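Local coordinates for fatty acid amide hydrolase (Candida albicans, PDB 6KVR), which probably hydrolyses fatty acid amides and other monocarboxylic acid amides to the free acid and ammonia, as an amidase of the amidase signature family, at residues V353-I359 against P466-V471; L226-S230 against A472-E476. Residues are numbered along the deposited sequence.

Interaction 1: residues V353-I359 against P466-V471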
ATOM      1  N   VAL A 353     -20.789 -21.708   1.386  1.00 25.66           N
ATOM      2  CA  VAL A 353     -20.631 -23.129   1.113  1.00 24.83           C
ATOM      3  C   VAL A 353     -20.411 -23.858   2.436  1.00 26.80           C
ATOM      4  O   VAL A 353     -19.399 -23.638   3.116  1.00 24.61           O
ATOM      5  CB  VAL A 353     -19.478 -23.410   0.129  1.00 26.62           C
ATOM      6  CG1 VAL A 353     -19.357 -24.911  -0.143  1.00 17.69           C
ATOM      7  CG2 VAL A 353     -19.682 -22.646  -1.197  1.00 24.50           C
ATOM      8  N   ARG A 354     -21.343 -24.746   2.772  1.00 28.57           N
ATOM      9  CA  ARG A 354     -21.237 -25.592   3.951  1.00 27.74           C
ATOM     10  C   ARG A 354     -19.989 -26.466   3.876  1.00 28.80           C
ATOM     11  O   ARG A 354     -19.610 -26.945   2.803  1.00 24.37           O
ATOM     12  CB  ARG A 354     -22.506 -26.449   4.054  1.00 30.16           C
ATOM     13  CG  ARG A 354     -22.496 -27.540   5.118  1.00 31.50           C
ATOM     14  CD  ARG A 354     -23.747 -28.410   5.032  1.00 29.63           C
ATOM     15  NE  ARG A 354     -23.860 -29.105   3.753  1.00 33.10           N
ATOM     16  CZ  ARG A 354     -24.702 -30.107   3.520  1.00 37.12           C
ATOM     17  NH1 ARG A 354     -25.499 -30.574   4.471  1.00 34.15           N
ATOM     18  NH2 ARG A 354     -24.743 -30.656   2.307  1.00 27.56           N
ATOM     19  N   VAL A 355     -19.332 -26.664   5.026  1.00 25.35           N
ATOM     20  CA  VAL A 355     -18.122 -27.473   5.074  1.00 26.34           C
ATOM     21  C   VAL A 355     -18.519 -28.930   5.273  1.00 30.54           C
ATOM     22  O   VAL A 355     -19.622 -29.238   5.734  1.00 27.76           O
ATOM     23  CB  VAL A 355     -17.124 -27.007   6.168  1.00 27.35           C
ATOM     24  CG1 VAL A 355     -16.725 -25.556   5.953  1.00 25.51           C
ATOM     25  CG2 VAL A 355     -17.697 -27.198   7.578  1.00 27.08           C
ATOM     26  N   SER A 356     -17.607 -29.830   4.896  1.00 26.66           N
ATOM     27  CA  SER A 356     -17.829 -31.266   4.954  1.00 26.46           C
ATOM     28  C   SER A 356     -17.527 -31.799   6.354  1.00 27.56           C
ATOM     29  O   SER A 356     -16.913 -31.108   7.170  1.00 26.98           O
ATOM     30  CB  SER A 356     -16.965 -31.951   3.898  1.00 25.53           C
ATOM     31  OG  SER A 356     -15.634 -32.088   4.361  1.00 30.93           O
ATOM     32  N   PRO A 357     -17.938 -33.035   6.653  1.00 27.41           N
ATOM     33  CA  PRO A 357     -17.866 -33.548   8.035  1.00 31.21           C
ATOM     34  C   PRO A 357     -16.481 -33.472   8.660  1.00 30.88           C
ATOM     35  O   PRO A 357     -16.379 -33.087   9.835  1.00 31.42           O
ATOM     36  CB  PRO A 357     -18.341 -35.000   7.890  1.00 29.93           C
ATOM     37  CG  PRO A 357     -19.390 -34.889   6.813  1.00 33.83           C
ATOM     38  CD  PRO A 357     -18.823 -33.882   5.821  1.00 28.80           C
ATOM     39  N   PRO A 358     -15.391 -33.839   7.962  1.00 31.17           N
ATOM     40  CA  PRO A 358     -14.080 -33.744   8.638  1.00 27.45           C
ATOM     41  C   PRO A 358     -13.723 -32.329   9.067  1.00 28.09           C
ATOM     42  O   PRO A 358     -13.170 -32.152  10.159  1.00 30.42           O
ATOM     43  CB  PRO A 358     -13.095 -34.299   7.602  1.00 28.89           C
ATOM     44  CG  PRO A 358     -13.791 -34.180   6.307  1.00 29.26           C
ATOM     45  CD  PRO A 358     -15.248 -34.395   6.604  1.00 32.44           C
ATOM     46  N   ILE A 359     -14.050 -31.318   8.256  1.00 26.30           N
ATOM     47  CA  ILE A 359     -13.752 -29.933   8.635  1.00 28.49           C
ATOM     48  C   ILE A 359     -14.617 -29.504   9.815  1.00 28.20           C
ATOM     49  O   ILE A 359     -14.136 -28.855  10.755  1.00 30.24           O
ATOM     50  CB  ILE A 359     -13.942 -28.972   7.440  1.00 25.00           C
ATOM     51  CG1 ILE A 359     -13.228 -29.484   6.178  1.00 26.16           C
ATOM     52  CG2 ILE A 359     -13.414 -27.598   7.794  1.00 27.92           C
ATOM     53  CD1 ILE A 359     -11.728 -29.668   6.345  1.00 22.87           C
ATOM     54  N   PRO A 466     -12.423 -22.374   8.612  1.00 24.98           N
ATOM     55  CA  PRO A 466     -11.928 -23.407   7.696  1.00 24.79           C
ATOM     56  C   PRO A 466     -11.024 -22.803   6.633  1.00 23.14           C
ATOM     57  O   PRO A 466     -11.025 -21.594   6.397  1.00 23.26           O
ATOM     58  CB  PRO A 466     -13.211 -23.979   7.066  1.00 25.27           C
ATOM     59  CG  PRO A 466     -14.353 -23.494   7.961  1.00 26.10           C
ATOM     60  CD  PRO A 466     -13.879 -22.178   8.477  1.00 23.38           C
ATOM     61  N   THR A 467     -10.240 -23.668   5.984  1.00 22.92           N
ATOM     62  CA  THR A 467      -9.423 -23.260   4.847  1.00 23.95           C
ATOM     63  C   THR A 467     -10.112 -23.506   3.524  1.00 25.74           C
ATOM     64  O   THR A 467      -9.761 -22.865   2.524  1.00 22.97           O
ATOM     65  CB  THR A 467      -8.083 -24.001   4.843  1.00 21.77           C
ATOM     66  OG1 THR A 467      -7.500 -23.918   6.148  1.00 26.94           O
ATOM     67  CG2 THR A 467      -7.109 -23.345   3.852  1.00 23.53           C
ATOM     68  N   TYR A 468     -11.098 -24.395   3.515  1.00 25.45           N
ATOM     69  CA  TYR A 468     -11.740 -24.932   2.324  1.00 23.48           C
ATOM     70  C   TYR A 468     -12.950 -25.704   2.852  1.00 25.31           C
ATOM     71  O   TYR A 468     -12.987 -26.055   4.030  1.00 25.34           O
ATOM     72  CB  TYR A 468     -10.750 -25.805   1.524  1.00 21.69           C
ATOM     73  CG  TYR A 468     -11.328 -26.564   0.337  1.00 23.50           C
ATOM     74  CD1 TYR A 468     -12.038 -25.900  -0.640  1.00 24.58           C
ATOM     75  CD2 TYR A 468     -11.165 -27.947   0.205  1.00 23.17           C
ATOM     76  CE1 TYR A 468     -12.585 -26.575  -1.711  1.00 23.33           C
ATOM     77  CE2 TYR A 468     -11.708 -28.640  -0.879  1.00 24.33           C
ATOM     78  CZ  TYR A 468     -12.416 -27.928  -1.840  1.00 23.80           C
ATOM     79  OH  TYR A 468     -12.985 -28.553  -2.936  1.00 27.84           O
ATOM     80  N   ASN A 469     -13.958 -25.926   2.006  1.00 22.98           N
ATOM     81  CA  ASN A 469     -15.156 -26.625   2.478  1.00 22.32           C
ATOM     82  C   ASN A 469     -14.973 -28.134   2.536  1.00 26.75           C
ATOM     83  O   ASN A 469     -15.951 -28.888   2.592  1.00 26.78           O
ATOM     84  CB  ASN A 469     -16.351 -26.292   1.583  1.00 26.58           C
ATOM     85  CG  ASN A 469     -16.012 -26.435   0.107  1.00 28.35           C
ATOM     86  OD1 ASN A 469     -15.727 -25.452  -0.573  1.00 30.22           O
ATOM     87  ND2 ASN A 469     -15.976 -27.670  -0.373  1.00 23.20           N
ATOM     88  N   ASN A 470     -13.732 -28.599   2.490  1.00 26.60           N
ATOM     89  CA  ASN A 470     -13.428 -30.019   2.520  1.00 24.55           C
ATOM     90  C   ASN A 470     -11.951 -30.140   2.868  1.00 24.01           C
ATOM     91  O   ASN A 470     -11.235 -29.137   2.968  1.00 22.10           O
ATOM     92  CB  ASN A 470     -13.780 -30.679   1.178  1.00 22.98           C
ATOM     93  CG  ASN A 470     -13.739 -32.200   1.235  1.00 28.80           C
ATOM     94  OD1 ASN A 470     -13.851 -32.805   2.302  1.00 27.54           O
ATOM     95  ND2 ASN A 470     -13.558 -32.821   0.083  1.00 28.50           N
ATOM     96  N   VAL A 471     -11.502 -31.373   3.069  1.00 22.22           N
ATOM     97  CA  VAL A 471     -10.073 -31.670   3.079  1.00 26.42           C
ATOM     98  C   VAL A 471      -9.624 -31.592   1.627  1.00 24.01           C
ATOM     99  O   VAL A 471     -10.414 -31.204   0.762  1.00 24.11           O
ATOM    100  CB  VAL A 471      -9.784 -33.053   3.694  1.00 25.33           C
ATOM    101  CG1 VAL A 471     -10.075 -33.034   5.185  1.00 23.52           C
ATOM    102  CG2 VAL A 471     -10.643 -34.086   3.038  1.00 24.53           C
TER

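Interaction 2: residues L226-S230 against A472-E476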
ATOM      1  N   LEU A 226      -2.329 -40.290  -2.028  1.00 27.59           N
ATOM      2  CA  LEU A 226      -1.924 -39.979  -3.393  1.00 24.95           C
ATOM      3  C   LEU A 226      -3.090 -39.883  -4.366  1.00 27.46           C
ATOM      4  O   LEU A 226      -2.878 -39.475  -5.516  1.00 29.85           O
ATOM      5  CB  LEU A 226      -0.920 -41.009  -3.901  1.00 28.52           C
ATOM      6  CG  LEU A 226       0.506 -40.917  -3.353  1.00 30.67           C
ATOM      7  CD1 LEU A 226       1.387 -42.013  -3.978  1.00 28.98           C
ATOM      8  CD2 LEU A 226       1.111 -39.550  -3.606  1.00 25.83           C
ATOM      9  N   LEU A 227      -4.308 -40.240  -3.967  1.00 25.26           N
ATOM     10  CA  LEU A 227      -5.427 -39.925  -4.850  1.00 26.20           C
ATOM     11  C   LEU A 227      -5.721 -38.420  -4.854  1.00 28.83           C
ATOM     12  O   LEU A 227      -6.173 -37.878  -5.874  1.00 26.89           O
ATOM     13  CB  LEU A 227      -6.669 -40.724  -4.449  1.00 23.81           C
ATOM     14  CG  LEU A 227      -7.972 -40.434  -5.218  1.00 31.38           C
ATOM     15  CD1 LEU A 227      -7.881 -40.813  -6.694  1.00 24.34           C
ATOM     16  CD2 LEU A 227      -9.148 -41.146  -4.577  1.00 29.16           C
ATOM     17  N   LEU A 228      -5.441 -37.725  -3.748  1.00 20.78           N
ATOM     18  CA  LEU A 228      -5.869 -36.337  -3.605  1.00 25.40           C
ATOM     19  C   LEU A 228      -4.853 -35.356  -4.182  1.00 26.92           C
ATOM     20  O   LEU A 228      -3.662 -35.649  -4.325  1.00 26.35           O
ATOM     21  CB  LEU A 228      -6.128 -35.991  -2.135  1.00 23.36           C
ATOM     22  CG  LEU A 228      -6.972 -37.067  -1.433  1.00 29.76           C
ATOM     23  CD1 LEU A 228      -7.144 -36.729   0.033  1.00 20.20           C
ATOM     24  CD2 LEU A 228      -8.343 -37.254  -2.146  1.00 23.95           C
ATOM     25  N   SER A 229      -5.352 -34.168  -4.513  1.00 25.63           N
ATOM     26  CA  SER A 229      -4.487 -33.059  -4.881  1.00 24.75           C
ATOM     27  C   SER A 229      -3.692 -32.562  -3.677  1.00 26.54           C
ATOM     28  O   SER A 229      -4.161 -32.587  -2.536  1.00 24.85           O
ATOM     29  CB  SER A 229      -5.323 -31.913  -5.442  1.00 28.21           C
ATOM     30  OG  SER A 229      -4.617 -30.695  -5.345  1.00 28.46           O
ATOM     31  N   SER A 230      -2.481 -32.077  -3.940  1.00 26.37           N
ATOM     32  CA  SER A 230      -1.722 -31.358  -2.923  1.00 23.54           C
ATOM     33  C   SER A 230      -2.068 -29.876  -2.884  1.00 26.98           C
ATOM     34  O   SER A 230      -1.497 -29.146  -2.066  1.00 28.37           O
ATOM     35  CB  SER A 230      -0.212 -31.542  -3.147  1.00 29.56           C
ATOM     36  OG  SER A 230       0.268 -30.723  -4.216  1.00 31.82           O
ATOM     37  N   ALA A 472      -8.377 -31.985   1.345  1.00 22.68           N
ATOM     38  CA  ALA A 472      -7.824 -31.907  -0.003  1.00 23.23           C
ATOM     39  C   ALA A 472      -8.804 -32.462  -1.035  1.00 22.77           C
ATOM     40  O   ALA A 472      -9.383 -33.537  -0.826  1.00 25.81           O
ATOM     41  CB  ALA A 472      -6.499 -32.671  -0.092  1.00 24.50           C
ATOM     42  N   PRO A 473      -9.009 -31.779  -2.146  1.00 25.38           N
ATOM     43  CA  PRO A 473      -9.966 -32.246  -3.151  1.00 25.48           C
ATOM     44  C   PRO A 473      -9.341 -33.282  -4.082  1.00 25.19           C
ATOM     45  O   PRO A 473      -8.132 -33.494  -4.117  1.00 22.63           O
ATOM     46  CB  PRO A 473     -10.307 -30.964  -3.910  1.00 22.72           C
ATOM     47  CG  PRO A 473      -9.006 -30.242  -3.926  1.00 25.91           C
ATOM     48  CD  PRO A 473      -8.366 -30.516  -2.549  1.00 24.64           C
ATOM     49  N   HIS A 474     -10.198 -33.942  -4.845  1.00 25.89           N
ATOM     50  CA  HIS A 474      -9.688 -34.743  -5.948  1.00 29.65           C
ATOM     51  C   HIS A 474      -9.104 -33.820  -7.014  1.00 28.88           C
ATOM     52  O   HIS A 474      -9.534 -32.674  -7.166  1.00 26.87           O
ATOM     53  CB  HIS A 474     -10.798 -35.605  -6.541  1.00 24.01           C
ATOM     54  CG  HIS A 474     -11.297 -36.663  -5.611  1.00 30.29           C
ATOM     55  ND1 HIS A 474     -12.512 -37.293  -5.783  1.00 33.80           N
ATOM     56  CD2 HIS A 474     -10.739 -37.215  -4.508  1.00 30.15           C
ATOM     57  CE1 HIS A 474     -12.683 -38.180  -4.820  1.00 38.52           C
ATOM     58  NE2 HIS A 474     -11.622 -38.151  -4.030  1.00 36.29           N
ATOM     59  N   SER A 475      -8.127 -34.329  -7.764  1.00 25.14           N
ATOM     60  CA  SER A 475      -7.492 -33.516  -8.793  1.00 28.35           C
ATOM     61  C   SER A 475      -8.528 -32.933  -9.747  1.00 29.77           C
ATOM     62  O   SER A 475      -9.481 -33.607 -10.150  1.00 26.12           O
ATOM     63  CB  SER A 475      -6.454 -34.341  -9.557  1.00 29.20           C
ATOM     64  OG  SER A 475      -5.441 -34.773  -8.651  1.00 26.64           O
ATOM     65  N   GLU A 476      -8.357 -31.644 -10.056  1.00 28.69           N
ATOM     66  CA  GLU A 476      -9.176 -30.920 -11.027  1.00 25.84           C
ATOM     67  C   GLU A 476     -10.638 -30.813 -10.589  1.00 27.47           C
ATOM     68  O   GLU A 476     -11.526 -30.590 -11.421  1.00 27.18           O
ATOM     69  CB  GLU A 476      -9.076 -31.556 -12.420  1.00 28.54           C
ATOM     70  CG  GLU A 476      -7.640 -31.789 -12.923  1.00 30.04           C
ATOM     71  CD  GLU A 476      -7.560 -32.001 -14.445  1.00 34.87           C
ATOM     72  OE1 GLU A 476      -7.527 -31.014 -15.232  1.00 38.57           O
ATOM     73  OE2 GLU A 476      -7.538 -33.184 -14.854  1.00 40.37           O
TER
HETATM   74  O   HOH W   1      -7.858 -37.320  -7.767  1.00 26.11           O

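Interaction 1: residues V353-I359 against P466-V471
Start with Ile359: sitting in the first turn of helix 357-372, it fills a hollow of the 466-471 loop. CG2 lies 3.7 Å from Pro466 CB, while CD1 reaches the other wall, 3.5 Å from Asn470 O and 3.9 Å from Val471 CG1. Val355 adds a second bump, its CG1 3.7 Å from Pro466 CG, so the proline ring is met by both residues. Farther along, Pro358 CG rests 4.0 Å from Val471 CG1. The loop answers with a bump of its own, Asn469, the residue most covered in this contact: it pushes CB to 3.5 Å from Arg354 O and CG to 3.7 Å from Val353 CG1, its amide held beyond by Glu527 and Asn480. Two hydrogen bonds pin this fit, Ser356 N to Asn469 O (3.0 Å, somewhat bent) and Ser356 OG to Asn470 OD1 (2.8 Å). Ser356 sits at the N-cap position, but its hydroxyl is spent on Asn470 and makes no capping bond. The arrangement is a helix entrance docked on the loop leaving strand 462-466, within the alpha/beta amidase fold whose mixed sheet places strands 343-346 and 462-466 side by side.

Interaction 2: residues L226-S230 against A472-E476
The rotamers of Leu228 and His474 bring their ends together. Leu228 (chi1 m, chi2 t) places CD2 3.4 Å from His474 CD2, at the imidazole edge, while its CB packs 3.9 Å from Ala472 CB. The His474 CA-to-CB bond points away from 226-230, yet chi1 near -67° brings the ring back beside the leucines; Leu227 (chi1 t, chi2 p) carries CD2 to 3.9 Å from His474 NE2. That nitrogen is hydrogen-bonded to Gln535 O, and the ring stacks on Phe536. Ser229 points its CB toward 472-476, with its O 3.4 Å from Ala472 CB; its OG (chi1 t) bonds Gly231 N and Asp211. Ser475 (chi1 m) has its OG hydrogen-bonded to Lys221 NZ. The direct link is backbone: Ser229 N to Pro473 O, 2.9 Å and nearly straight. A water donates to Leu227 O (2.6 Å) and accepts from Ser475 N (3.0 Å). One main-chain hydrogen bond and a bridging water thus tie the loops together, while serine hydroxyls and the imidazole anchor them elsewhere.

One loop after strand 462-466 serves both contacts: it first receives the start of helix 357-372, then runs on to meet 226-230. The centres lie about 14 Å apart, and interaction 1 is nested in the loop that interaction 2 closes. They touch where Tyr468 OH packs 3.7 Å from Pro473 CB, and the side chains of Tyr468, Ala472 and Pro473 meet Tyr264 of helix 259-265. Predicted catalytic serines lie near but in neither contact: the Ser229 side chain is about 11 Å from that of Ser257, the presumed acyl-ester nucleophile, and about 10 Å from that of Ser233, of the predicted charge relay; that of Tyr468 is about 9 Å from Gly256, a predicted substrate-binding residue.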